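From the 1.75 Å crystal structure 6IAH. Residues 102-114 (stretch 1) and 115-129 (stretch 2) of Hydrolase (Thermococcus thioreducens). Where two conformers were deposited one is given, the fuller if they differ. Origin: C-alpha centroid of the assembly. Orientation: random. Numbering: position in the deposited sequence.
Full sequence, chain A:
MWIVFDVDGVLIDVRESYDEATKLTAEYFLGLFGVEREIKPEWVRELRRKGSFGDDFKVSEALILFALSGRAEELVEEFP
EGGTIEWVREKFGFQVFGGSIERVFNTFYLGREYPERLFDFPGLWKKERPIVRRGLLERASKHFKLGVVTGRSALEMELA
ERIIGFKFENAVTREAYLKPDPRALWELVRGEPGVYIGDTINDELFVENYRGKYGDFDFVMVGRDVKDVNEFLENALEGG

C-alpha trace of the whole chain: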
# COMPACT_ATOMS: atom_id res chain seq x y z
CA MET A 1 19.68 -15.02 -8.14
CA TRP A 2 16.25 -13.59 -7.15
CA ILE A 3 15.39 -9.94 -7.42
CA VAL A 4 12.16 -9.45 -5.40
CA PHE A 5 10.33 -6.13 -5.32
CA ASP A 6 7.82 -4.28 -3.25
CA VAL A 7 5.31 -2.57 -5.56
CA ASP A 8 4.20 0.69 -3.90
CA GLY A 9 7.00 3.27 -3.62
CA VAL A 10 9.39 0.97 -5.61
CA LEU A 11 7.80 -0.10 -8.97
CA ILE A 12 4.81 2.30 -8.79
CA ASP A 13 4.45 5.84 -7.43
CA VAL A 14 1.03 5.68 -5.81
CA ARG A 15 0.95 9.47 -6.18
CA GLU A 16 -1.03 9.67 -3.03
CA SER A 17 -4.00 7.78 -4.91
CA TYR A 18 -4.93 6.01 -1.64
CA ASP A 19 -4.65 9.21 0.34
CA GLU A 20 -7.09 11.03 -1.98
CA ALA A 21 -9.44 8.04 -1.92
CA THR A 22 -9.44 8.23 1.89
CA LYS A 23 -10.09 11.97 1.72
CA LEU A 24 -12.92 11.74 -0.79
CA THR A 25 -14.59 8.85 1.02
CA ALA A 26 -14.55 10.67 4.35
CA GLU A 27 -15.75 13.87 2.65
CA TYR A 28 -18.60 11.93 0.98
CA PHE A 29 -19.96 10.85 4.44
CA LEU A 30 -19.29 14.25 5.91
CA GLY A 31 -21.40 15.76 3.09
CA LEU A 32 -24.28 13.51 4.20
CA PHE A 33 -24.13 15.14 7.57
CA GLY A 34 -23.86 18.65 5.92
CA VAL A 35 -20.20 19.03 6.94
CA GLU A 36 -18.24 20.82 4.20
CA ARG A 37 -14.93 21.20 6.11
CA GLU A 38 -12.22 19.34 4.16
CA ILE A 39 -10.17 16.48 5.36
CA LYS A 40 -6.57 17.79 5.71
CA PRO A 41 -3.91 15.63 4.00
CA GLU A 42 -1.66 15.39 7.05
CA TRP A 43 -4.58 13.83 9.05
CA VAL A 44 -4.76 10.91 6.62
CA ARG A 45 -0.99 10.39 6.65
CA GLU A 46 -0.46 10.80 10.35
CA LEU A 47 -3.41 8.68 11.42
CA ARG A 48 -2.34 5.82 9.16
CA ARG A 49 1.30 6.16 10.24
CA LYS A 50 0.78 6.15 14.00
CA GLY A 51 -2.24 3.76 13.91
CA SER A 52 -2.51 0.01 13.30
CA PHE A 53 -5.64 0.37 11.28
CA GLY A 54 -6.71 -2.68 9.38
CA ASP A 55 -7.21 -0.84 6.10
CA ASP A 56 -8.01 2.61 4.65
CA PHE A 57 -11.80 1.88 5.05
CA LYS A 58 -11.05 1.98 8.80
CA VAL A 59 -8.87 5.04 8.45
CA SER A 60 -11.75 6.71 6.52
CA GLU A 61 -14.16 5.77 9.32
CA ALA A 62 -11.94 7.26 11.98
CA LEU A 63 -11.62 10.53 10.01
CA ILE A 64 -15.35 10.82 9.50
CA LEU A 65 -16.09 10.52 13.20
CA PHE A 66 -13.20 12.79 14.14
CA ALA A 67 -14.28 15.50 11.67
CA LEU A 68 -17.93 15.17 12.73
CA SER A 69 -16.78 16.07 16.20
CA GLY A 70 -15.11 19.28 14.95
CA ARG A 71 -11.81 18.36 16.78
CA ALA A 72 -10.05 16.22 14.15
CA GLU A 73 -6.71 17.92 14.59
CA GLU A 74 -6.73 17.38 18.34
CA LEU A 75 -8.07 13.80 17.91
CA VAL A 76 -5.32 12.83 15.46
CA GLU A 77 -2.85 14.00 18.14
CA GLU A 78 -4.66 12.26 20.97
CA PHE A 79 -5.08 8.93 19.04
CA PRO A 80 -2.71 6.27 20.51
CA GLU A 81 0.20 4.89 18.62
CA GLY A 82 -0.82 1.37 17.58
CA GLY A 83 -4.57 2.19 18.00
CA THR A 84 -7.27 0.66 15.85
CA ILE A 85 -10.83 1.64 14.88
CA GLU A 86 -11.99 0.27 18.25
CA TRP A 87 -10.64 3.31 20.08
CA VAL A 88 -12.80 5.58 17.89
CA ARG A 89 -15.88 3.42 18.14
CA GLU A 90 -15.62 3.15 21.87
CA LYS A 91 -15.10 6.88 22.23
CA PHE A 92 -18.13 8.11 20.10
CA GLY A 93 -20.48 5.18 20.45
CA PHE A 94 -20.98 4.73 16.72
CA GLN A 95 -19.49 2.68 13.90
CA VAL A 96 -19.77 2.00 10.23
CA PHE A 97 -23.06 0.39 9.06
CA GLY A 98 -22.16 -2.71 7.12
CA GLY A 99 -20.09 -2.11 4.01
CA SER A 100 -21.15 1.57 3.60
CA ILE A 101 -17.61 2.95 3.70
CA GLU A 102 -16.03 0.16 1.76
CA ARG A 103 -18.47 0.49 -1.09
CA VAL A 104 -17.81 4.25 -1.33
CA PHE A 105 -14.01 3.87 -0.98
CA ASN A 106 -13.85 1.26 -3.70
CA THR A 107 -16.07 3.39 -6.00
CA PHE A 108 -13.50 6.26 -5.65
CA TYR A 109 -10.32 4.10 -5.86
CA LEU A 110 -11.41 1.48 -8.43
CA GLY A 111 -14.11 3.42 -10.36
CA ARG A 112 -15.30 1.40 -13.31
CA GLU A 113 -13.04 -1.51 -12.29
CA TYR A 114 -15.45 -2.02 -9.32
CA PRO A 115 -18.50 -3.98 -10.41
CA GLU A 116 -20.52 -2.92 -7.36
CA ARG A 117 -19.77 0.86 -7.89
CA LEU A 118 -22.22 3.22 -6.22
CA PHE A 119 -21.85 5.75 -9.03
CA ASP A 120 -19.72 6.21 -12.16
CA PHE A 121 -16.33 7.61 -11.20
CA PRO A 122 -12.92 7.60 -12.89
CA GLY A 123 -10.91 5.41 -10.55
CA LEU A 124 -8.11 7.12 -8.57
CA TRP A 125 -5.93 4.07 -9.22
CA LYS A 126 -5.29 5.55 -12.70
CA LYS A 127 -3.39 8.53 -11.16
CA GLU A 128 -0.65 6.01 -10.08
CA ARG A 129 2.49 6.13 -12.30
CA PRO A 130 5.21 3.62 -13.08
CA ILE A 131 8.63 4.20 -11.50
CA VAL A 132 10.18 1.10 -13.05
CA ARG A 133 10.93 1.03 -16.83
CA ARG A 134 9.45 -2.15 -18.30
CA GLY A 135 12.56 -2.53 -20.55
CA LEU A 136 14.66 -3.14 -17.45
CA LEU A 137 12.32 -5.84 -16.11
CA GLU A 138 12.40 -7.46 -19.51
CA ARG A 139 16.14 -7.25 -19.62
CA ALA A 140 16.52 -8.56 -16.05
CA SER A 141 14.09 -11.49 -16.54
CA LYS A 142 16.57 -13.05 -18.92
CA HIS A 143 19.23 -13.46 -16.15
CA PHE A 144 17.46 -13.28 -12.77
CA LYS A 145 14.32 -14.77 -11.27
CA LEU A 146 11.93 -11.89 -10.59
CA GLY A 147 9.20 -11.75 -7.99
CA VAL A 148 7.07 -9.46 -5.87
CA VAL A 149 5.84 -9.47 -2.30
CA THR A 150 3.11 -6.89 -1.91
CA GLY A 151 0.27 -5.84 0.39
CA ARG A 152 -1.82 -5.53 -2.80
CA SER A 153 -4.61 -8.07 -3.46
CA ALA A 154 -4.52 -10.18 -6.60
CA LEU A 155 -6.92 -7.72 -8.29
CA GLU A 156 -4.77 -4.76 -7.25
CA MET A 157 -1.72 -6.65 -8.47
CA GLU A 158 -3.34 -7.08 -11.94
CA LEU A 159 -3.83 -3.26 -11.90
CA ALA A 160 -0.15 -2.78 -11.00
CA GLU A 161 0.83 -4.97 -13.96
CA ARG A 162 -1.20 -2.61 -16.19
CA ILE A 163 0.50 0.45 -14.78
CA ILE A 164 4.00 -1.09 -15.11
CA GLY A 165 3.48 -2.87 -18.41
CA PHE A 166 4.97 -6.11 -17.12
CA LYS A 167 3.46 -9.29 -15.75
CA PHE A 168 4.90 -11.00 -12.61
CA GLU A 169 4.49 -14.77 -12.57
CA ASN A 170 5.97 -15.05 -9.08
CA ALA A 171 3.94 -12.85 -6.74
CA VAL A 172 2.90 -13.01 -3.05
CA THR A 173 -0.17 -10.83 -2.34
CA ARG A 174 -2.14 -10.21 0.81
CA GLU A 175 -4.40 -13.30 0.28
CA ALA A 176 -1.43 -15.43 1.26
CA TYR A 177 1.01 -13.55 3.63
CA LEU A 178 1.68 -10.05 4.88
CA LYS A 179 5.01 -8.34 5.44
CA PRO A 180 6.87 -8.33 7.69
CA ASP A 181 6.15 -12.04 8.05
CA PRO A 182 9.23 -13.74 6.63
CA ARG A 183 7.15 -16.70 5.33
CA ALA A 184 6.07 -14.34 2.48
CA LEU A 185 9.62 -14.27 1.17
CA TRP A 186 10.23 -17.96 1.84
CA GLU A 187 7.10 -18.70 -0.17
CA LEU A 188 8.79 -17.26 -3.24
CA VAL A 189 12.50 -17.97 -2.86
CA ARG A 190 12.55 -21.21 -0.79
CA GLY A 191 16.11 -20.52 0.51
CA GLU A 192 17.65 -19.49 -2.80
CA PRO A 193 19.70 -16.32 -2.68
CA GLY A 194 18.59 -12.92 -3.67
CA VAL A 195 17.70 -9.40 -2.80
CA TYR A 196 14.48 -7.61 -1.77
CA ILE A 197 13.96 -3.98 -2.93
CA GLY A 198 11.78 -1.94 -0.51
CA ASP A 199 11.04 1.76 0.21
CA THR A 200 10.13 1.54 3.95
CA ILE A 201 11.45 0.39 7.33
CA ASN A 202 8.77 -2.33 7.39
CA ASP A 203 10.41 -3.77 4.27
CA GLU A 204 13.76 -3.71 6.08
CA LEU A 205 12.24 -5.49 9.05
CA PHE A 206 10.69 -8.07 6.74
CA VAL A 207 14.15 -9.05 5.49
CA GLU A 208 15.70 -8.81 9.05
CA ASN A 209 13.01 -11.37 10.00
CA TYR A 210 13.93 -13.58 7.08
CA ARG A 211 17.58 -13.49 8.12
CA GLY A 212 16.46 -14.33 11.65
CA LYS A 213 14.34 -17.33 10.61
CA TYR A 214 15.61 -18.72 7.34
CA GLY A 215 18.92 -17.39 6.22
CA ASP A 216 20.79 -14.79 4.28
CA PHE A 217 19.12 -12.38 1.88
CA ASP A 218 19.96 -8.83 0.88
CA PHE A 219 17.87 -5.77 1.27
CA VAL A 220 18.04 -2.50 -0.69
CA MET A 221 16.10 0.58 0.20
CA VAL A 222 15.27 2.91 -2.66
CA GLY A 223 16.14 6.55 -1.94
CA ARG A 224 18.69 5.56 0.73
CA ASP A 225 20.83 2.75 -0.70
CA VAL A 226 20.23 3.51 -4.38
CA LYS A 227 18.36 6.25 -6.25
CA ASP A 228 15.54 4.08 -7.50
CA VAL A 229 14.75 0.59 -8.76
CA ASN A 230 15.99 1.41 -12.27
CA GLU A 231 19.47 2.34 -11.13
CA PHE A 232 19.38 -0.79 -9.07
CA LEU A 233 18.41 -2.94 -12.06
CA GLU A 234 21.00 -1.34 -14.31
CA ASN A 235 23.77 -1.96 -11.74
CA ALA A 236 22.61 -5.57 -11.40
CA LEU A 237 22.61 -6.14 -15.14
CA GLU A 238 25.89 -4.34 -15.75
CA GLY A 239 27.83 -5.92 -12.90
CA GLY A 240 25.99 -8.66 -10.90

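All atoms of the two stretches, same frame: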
# COMPACT_ATOMS: atom_id res chain seq x y z
N GLU A 102 -16.76 0.94 2.70
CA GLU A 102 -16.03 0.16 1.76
C GLU A 102 -16.55 0.30 0.35
O GLU A 102 -15.75 0.40 -0.58
CB GLU A 102 -16.08 -1.30 2.20
CG GLU A 102 -15.55 -2.28 1.21
CD GLU A 102 -15.42 -3.63 1.86
OE1 GLU A 102 -14.86 -3.67 2.95
OE2 GLU A 102 -15.93 -4.61 1.30
N ARG A 103 -17.86 0.34 0.18
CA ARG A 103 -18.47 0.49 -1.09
C ARG A 103 -18.10 1.85 -1.67
O ARG A 103 -17.75 1.96 -2.87
CB ARG A 103 -20.00 0.31 -1.01
CG ARG A 103 -20.59 0.07 -2.35
CD ARG A 103 -22.09 0.25 -2.44
NE ARG A 103 -22.53 -0.03 -3.81
CZ ARG A 103 -23.78 -0.32 -4.18
NH1 ARG A 103 -24.76 -0.33 -3.29
NH2 ARG A 103 -24.05 -0.60 -5.46
N VAL A 104 -18.14 2.88 -0.84
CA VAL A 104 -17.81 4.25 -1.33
C VAL A 104 -16.29 4.36 -1.63
O VAL A 104 -15.89 4.85 -2.68
CB VAL A 104 -18.22 5.30 -0.31
CG1 VAL A 104 -17.59 6.67 -0.65
CG2 VAL A 104 -19.74 5.40 -0.19
N PHE A 105 -15.45 3.82 -0.75
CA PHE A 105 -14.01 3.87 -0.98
C PHE A 105 -13.67 3.20 -2.32
O PHE A 105 -12.89 3.72 -3.13
CB PHE A 105 -13.24 3.23 0.18
CG PHE A 105 -11.75 3.46 0.15
CD1 PHE A 105 -10.95 2.79 -0.78
CD2 PHE A 105 -11.15 4.33 1.03
CE1 PHE A 105 -9.58 3.01 -0.80
CE2 PHE A 105 -9.78 4.52 1.03
CZ PHE A 105 -9.00 3.86 0.11
N ASN A 106 -14.18 1.98 -2.52
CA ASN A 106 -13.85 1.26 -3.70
C ASN A 106 -14.39 1.95 -4.99
O ASN A 106 -13.74 1.91 -6.06
CB ASN A 106 -14.36 -0.20 -3.63
CG ASN A 106 -13.49 -1.10 -2.76
OD1 ASN A 106 -12.33 -0.83 -2.50
ND2 ASN A 106 -14.07 -2.19 -2.31
N THR A 107 -15.55 2.56 -4.92
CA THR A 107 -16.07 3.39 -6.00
C THR A 107 -15.04 4.49 -6.40
O THR A 107 -14.75 4.64 -7.58
CB THR A 107 -17.45 3.98 -5.61
OG1 THR A 107 -18.37 2.90 -5.36
CG2 THR A 107 -18.00 4.88 -6.71
N PHE A 108 -14.46 5.17 -5.41
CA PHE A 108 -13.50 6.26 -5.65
C PHE A 108 -12.13 5.70 -6.15
O PHE A 108 -11.54 6.26 -7.07
CB PHE A 108 -13.28 7.11 -4.40
CG PHE A 108 -14.36 8.10 -4.12
CD1 PHE A 108 -14.76 9.02 -5.10
CD2 PHE A 108 -14.96 8.17 -2.86
CE1 PHE A 108 -15.77 9.94 -4.81
CE2 PHE A 108 -15.96 9.08 -2.59
CZ PHE A 108 -16.35 9.98 -3.54
N TYR A 109 -11.67 4.59 -5.56
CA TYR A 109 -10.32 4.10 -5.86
C TYR A 109 -10.34 3.29 -7.18
O TYR A 109 -9.50 3.53 -8.05
CB TYR A 109 -9.72 3.27 -4.69
CG TYR A 109 -8.32 2.77 -5.04
CD1 TYR A 109 -7.24 3.63 -5.07
CD2 TYR A 109 -8.12 1.43 -5.42
CE1 TYR A 109 -5.96 3.21 -5.44
CE2 TYR A 109 -6.86 0.98 -5.78
CZ TYR A 109 -5.80 1.85 -5.79
OH TYR A 109 -4.59 1.36 -6.20
N LEU A 110 -11.29 2.34 -7.30
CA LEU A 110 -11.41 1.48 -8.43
C LEU A 110 -12.26 2.03 -9.59
O LEU A 110 -12.01 1.66 -10.73
CB LEU A 110 -11.94 0.10 -8.03
CG LEU A 110 -11.07 -0.71 -7.06
CD1 LEU A 110 -11.80 -2.01 -6.80
CD2 LEU A 110 -9.70 -1.01 -7.66
N GLY A 111 -13.27 2.86 -9.31
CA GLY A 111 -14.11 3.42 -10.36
C GLY A 111 -14.79 2.33 -11.13
O GLY A 111 -15.30 1.38 -10.53
N ARG A 112 -14.63 2.37 -12.46
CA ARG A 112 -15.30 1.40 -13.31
C ARG A 112 -14.77 -0.01 -13.17
O ARG A 112 -15.46 -0.96 -13.61
CB ARG A 112 -15.30 1.81 -14.77
CG ARG A 112 -16.01 3.14 -14.99
CD ARG A 112 -15.84 3.53 -16.43
NE ARG A 112 -16.76 4.59 -16.81
CZ ARG A 112 -16.75 5.21 -17.98
NH1 ARG A 112 -15.83 4.91 -18.86
NH2 ARG A 112 -17.63 6.15 -18.24
N GLU A 113 -13.58 -0.17 -12.57
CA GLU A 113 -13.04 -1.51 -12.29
C GLU A 113 -13.81 -2.22 -11.18
O GLU A 113 -13.62 -3.42 -10.95
CB GLU A 113 -11.56 -1.46 -11.90
CG GLU A 113 -10.59 -0.95 -12.99
CD GLU A 113 -10.50 -1.82 -14.23
OE1 GLU A 113 -10.52 -3.10 -14.12
OE2 GLU A 113 -10.38 -1.23 -15.32
N TYR A 114 -14.68 -1.48 -10.48
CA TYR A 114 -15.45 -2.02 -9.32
C TYR A 114 -16.88 -2.32 -9.78
O TYR A 114 -17.66 -1.42 -10.07
CB TYR A 114 -15.45 -1.04 -8.18
CG TYR A 114 -16.16 -1.45 -6.89
CD1 TYR A 114 -15.98 -2.73 -6.34
CD2 TYR A 114 -16.95 -0.54 -6.19
CE1 TYR A 114 -16.60 -3.09 -5.14
CE2 TYR A 114 -17.57 -0.89 -5.00
CZ TYR A 114 -17.39 -2.16 -4.49
OH TYR A 114 -17.96 -2.50 -3.32
N PRO A 115 -17.19 -3.62 -9.90
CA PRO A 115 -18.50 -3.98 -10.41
C PRO A 115 -19.68 -3.58 -9.51
O PRO A 115 -20.76 -3.45 -10.00
CB PRO A 115 -18.45 -5.52 -10.48
CG PRO A 115 -17.09 -5.92 -10.31
CD PRO A 115 -16.33 -4.79 -9.66
N GLU A 116 -19.45 -3.36 -8.23
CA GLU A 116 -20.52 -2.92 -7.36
C GLU A 116 -20.43 -1.40 -7.08
O GLU A 116 -20.90 -0.97 -6.06
CB GLU A 116 -20.48 -3.73 -6.05
CG GLU A 116 -20.85 -5.22 -6.20
CD GLU A 116 -19.73 -6.08 -6.78
OE1 GLU A 116 -18.51 -5.75 -6.58
OE2 GLU A 116 -20.07 -7.08 -7.44
N ARG A 117 -19.89 -0.61 -8.03
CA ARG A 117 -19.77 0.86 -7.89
C ARG A 117 -21.09 1.50 -7.48
O ARG A 117 -22.13 1.05 -7.94
CB ARG A 117 -19.32 1.51 -9.19
CG ARG A 117 -20.33 1.58 -10.34
CD ARG A 117 -19.69 2.27 -11.54
NE ARG A 117 -20.58 2.69 -12.63
CZ ARG A 117 -20.35 2.34 -13.89
NH1 ARG A 117 -19.30 1.60 -14.16
NH2 ARG A 117 -21.14 2.74 -14.86
N LEU A 118 -21.02 2.55 -6.67
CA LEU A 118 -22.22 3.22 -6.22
C LEU A 118 -22.62 4.29 -7.23
O LEU A 118 -23.81 4.60 -7.36
CB LEU A 118 -21.98 3.76 -4.82
CG LEU A 118 -23.16 4.35 -4.05
CD1 LEU A 118 -24.14 3.29 -3.56
CD2 LEU A 118 -22.63 5.20 -2.91
N PHE A 119 -21.64 4.84 -7.95
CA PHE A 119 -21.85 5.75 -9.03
C PHE A 119 -20.65 5.63 -9.98
O PHE A 119 -19.61 5.03 -9.63
CB PHE A 119 -21.94 7.19 -8.48
CG PHE A 119 -20.95 7.49 -7.40
CD1 PHE A 119 -21.26 7.30 -6.06
CD2 PHE A 119 -19.68 8.03 -7.71
CE1 PHE A 119 -20.33 7.60 -5.06
CE2 PHE A 119 -18.74 8.33 -6.72
CZ PHE A 119 -19.06 8.11 -5.38
N ASP A 120 -20.78 6.21 -11.16
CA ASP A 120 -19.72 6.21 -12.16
C ASP A 120 -18.67 7.23 -11.70
O ASP A 120 -18.98 8.36 -11.36
CB ASP A 120 -20.31 6.55 -13.56
CG ASP A 120 -19.31 6.29 -14.74
OD1 ASP A 120 -18.25 5.69 -14.55
OD2 ASP A 120 -19.58 6.68 -15.89
N PHE A 121 -17.42 6.80 -11.67
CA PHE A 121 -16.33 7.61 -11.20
C PHE A 121 -15.07 7.08 -11.85
O PHE A 121 -14.91 5.81 -12.03
CB PHE A 121 -16.18 7.58 -9.67
CG PHE A 121 -15.25 8.63 -9.14
CD1 PHE A 121 -15.68 9.92 -8.92
CD2 PHE A 121 -13.91 8.34 -8.89
CE1 PHE A 121 -14.79 10.91 -8.47
CE2 PHE A 121 -13.04 9.29 -8.38
CZ PHE A 121 -13.48 10.60 -8.20
N PRO A 122 -14.21 8.01 -12.27
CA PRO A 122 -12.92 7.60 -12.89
C PRO A 122 -11.95 7.20 -11.76
O PRO A 122 -11.50 8.04 -10.99
CB PRO A 122 -12.44 8.87 -13.64
CG PRO A 122 -13.34 9.96 -13.27
CD PRO A 122 -14.31 9.51 -12.19
N GLY A 123 -11.72 5.90 -11.62
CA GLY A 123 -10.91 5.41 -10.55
C GLY A 123 -9.62 6.17 -10.28
O GLY A 123 -8.81 6.37 -11.20
N LEU A 124 -9.38 6.49 -9.02
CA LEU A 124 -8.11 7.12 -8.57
C LEU A 124 -6.90 6.24 -8.76
O LEU A 124 -5.81 6.77 -8.85
CB LEU A 124 -8.18 7.59 -7.13
CG LEU A 124 -9.11 8.78 -6.85
CD1 LEU A 124 -9.33 8.91 -5.35
CD2 LEU A 124 -8.60 10.07 -7.50
N TRP A 125 -7.08 4.91 -8.93
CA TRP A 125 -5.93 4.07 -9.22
C TRP A 125 -5.18 4.52 -10.52
O TRP A 125 -3.97 4.30 -10.64
CB TRP A 125 -6.32 2.57 -9.29
CG TRP A 125 -7.04 2.21 -10.55
CD1 TRP A 125 -8.40 2.31 -10.78
CD2 TRP A 125 -6.48 1.58 -11.72
NE1 TRP A 125 -8.69 1.87 -12.05
CE2 TRP A 125 -7.55 1.41 -12.65
CE3 TRP A 125 -5.20 1.21 -12.11
CZ2 TRP A 125 -7.36 0.83 -13.92
CZ3 TRP A 125 -5.00 0.68 -13.37
CH2 TRP A 125 -6.07 0.48 -14.26
N LYS A 126 -5.88 5.17 -11.44
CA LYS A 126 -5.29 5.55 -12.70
C LYS A 126 -4.40 6.80 -12.58
O LYS A 126 -3.73 7.13 -13.53
CB LYS A 126 -6.39 5.65 -13.79
CG LYS A 126 -7.21 4.35 -13.88
CD LYS A 126 -8.25 4.30 -14.99
CE LYS A 126 -8.90 5.66 -15.29
NZ LYS A 126 -9.80 6.24 -14.23
N LYS A 127 -4.37 7.46 -11.41
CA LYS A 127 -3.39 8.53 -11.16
C LYS A 127 -2.02 7.98 -10.71
O LYS A 127 -1.09 8.75 -10.60
CB LYS A 127 -3.90 9.50 -10.13
CG LYS A 127 -5.13 10.29 -10.61
CD LYS A 127 -5.30 11.48 -9.67
CE LYS A 127 -6.64 12.16 -9.80
NZ LYS A 127 -6.87 12.57 -11.20
N GLU A 128 -1.92 6.66 -10.43
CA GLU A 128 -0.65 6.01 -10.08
C GLU A 128 0.22 5.94 -11.37
O GLU A 128 -0.32 5.83 -12.53
CB GLU A 128 -0.92 4.61 -9.52
CG GLU A 128 -1.72 4.64 -8.22
CD GLU A 128 -2.12 3.30 -7.66
OE1 GLU A 128 -1.64 2.31 -8.22
OE2 GLU A 128 -2.91 3.23 -6.64
N ARG A 129 1.54 6.01 -11.19
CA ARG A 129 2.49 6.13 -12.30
C ARG A 129 3.60 5.13 -12.11
O ARG A 129 4.05 4.90 -10.97
CB ARG A 129 3.12 7.52 -12.28
CG ARG A 129 2.13 8.58 -12.69
CD ARG A 129 2.75 9.94 -13.01
NE ARG A 129 4.01 10.28 -12.32
CZ ARG A 129 4.47 11.54 -12.15
NH1 ARG A 129 3.78 12.60 -12.60
NH2 ARG A 129 5.62 11.76 -11.51
O HOH W 1 -3.48 0.37 -8.67
O HOH W 2 -11.45 3.27 -13.53
O HOH W 3 -12.67 3.73 -13.70

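Stretch 1 is the end of a helix, 102-110, followed by a short loop; stretch 2 turns at once, runs back along the helix as far as Leu118, then doubles back to the helix end at Gly111 and Gly123. The reversal is a type I beta turn from Tyr114 to Arg117, closed by Arg117 N donating to Tyr114 O (3.1 Å). Glu116 CB lies over the face of the Tyr114 ring.

A helix leaves its last carbonyls without amide partners from its own next turn, and here stretch 2 supplies them. Leu124 N donates to Phe108 O and Trp125 N to Tyr109 O, each at 2.9 Å, so the start of the 3-10 segment 124-127 is fastened to the helix end. Gly111 and Gly123 allow this approach, with CA atoms 3.8 Å apart. Gly111 has positive phi, and a CB there would lie 2.3 Å from both Gly123 N and Phe121 O; on Gly123 it would lie 2.7 Å from Leu110 O. Leu110 O accepts from Glu113 N (3.0 Å).

Farther back, Thr107 OG1 plays both roles, donating to Arg103 O (2.7 Å) and accepting from Leu118 N (3.0 Å), while its methyl CG2 sits over the Phe119 ring. Arg103 reaches Glu116 O through NE (2.9 Å), with a weak second bond from NH2 (3.2 Å), and Leu118 CD1 covers one guanidinium face. Arg112 meets Asp120 in a two-pronged salt bridge, NE to OD1 at 2.9 Å and NH2 to OD2 at 3.1 Å, matching two donors to two carboxylate oxygens.

Between these polar ties, Phe108 presents its edge to the face of Phe121 and receives the edge of Phe119 on its own face. Tyr109 packs its ring against Trp125 CB, and its hydroxyl donates to Glu128 OE2 (2.6 Å). A water donates to both Tyr109 OH (2.9 Å) and Glu128 OE1 (2.7 Å), so the buried carboxylate has a partner on each oxygen here, and both oxygens are also bonded elsewhere in the structure.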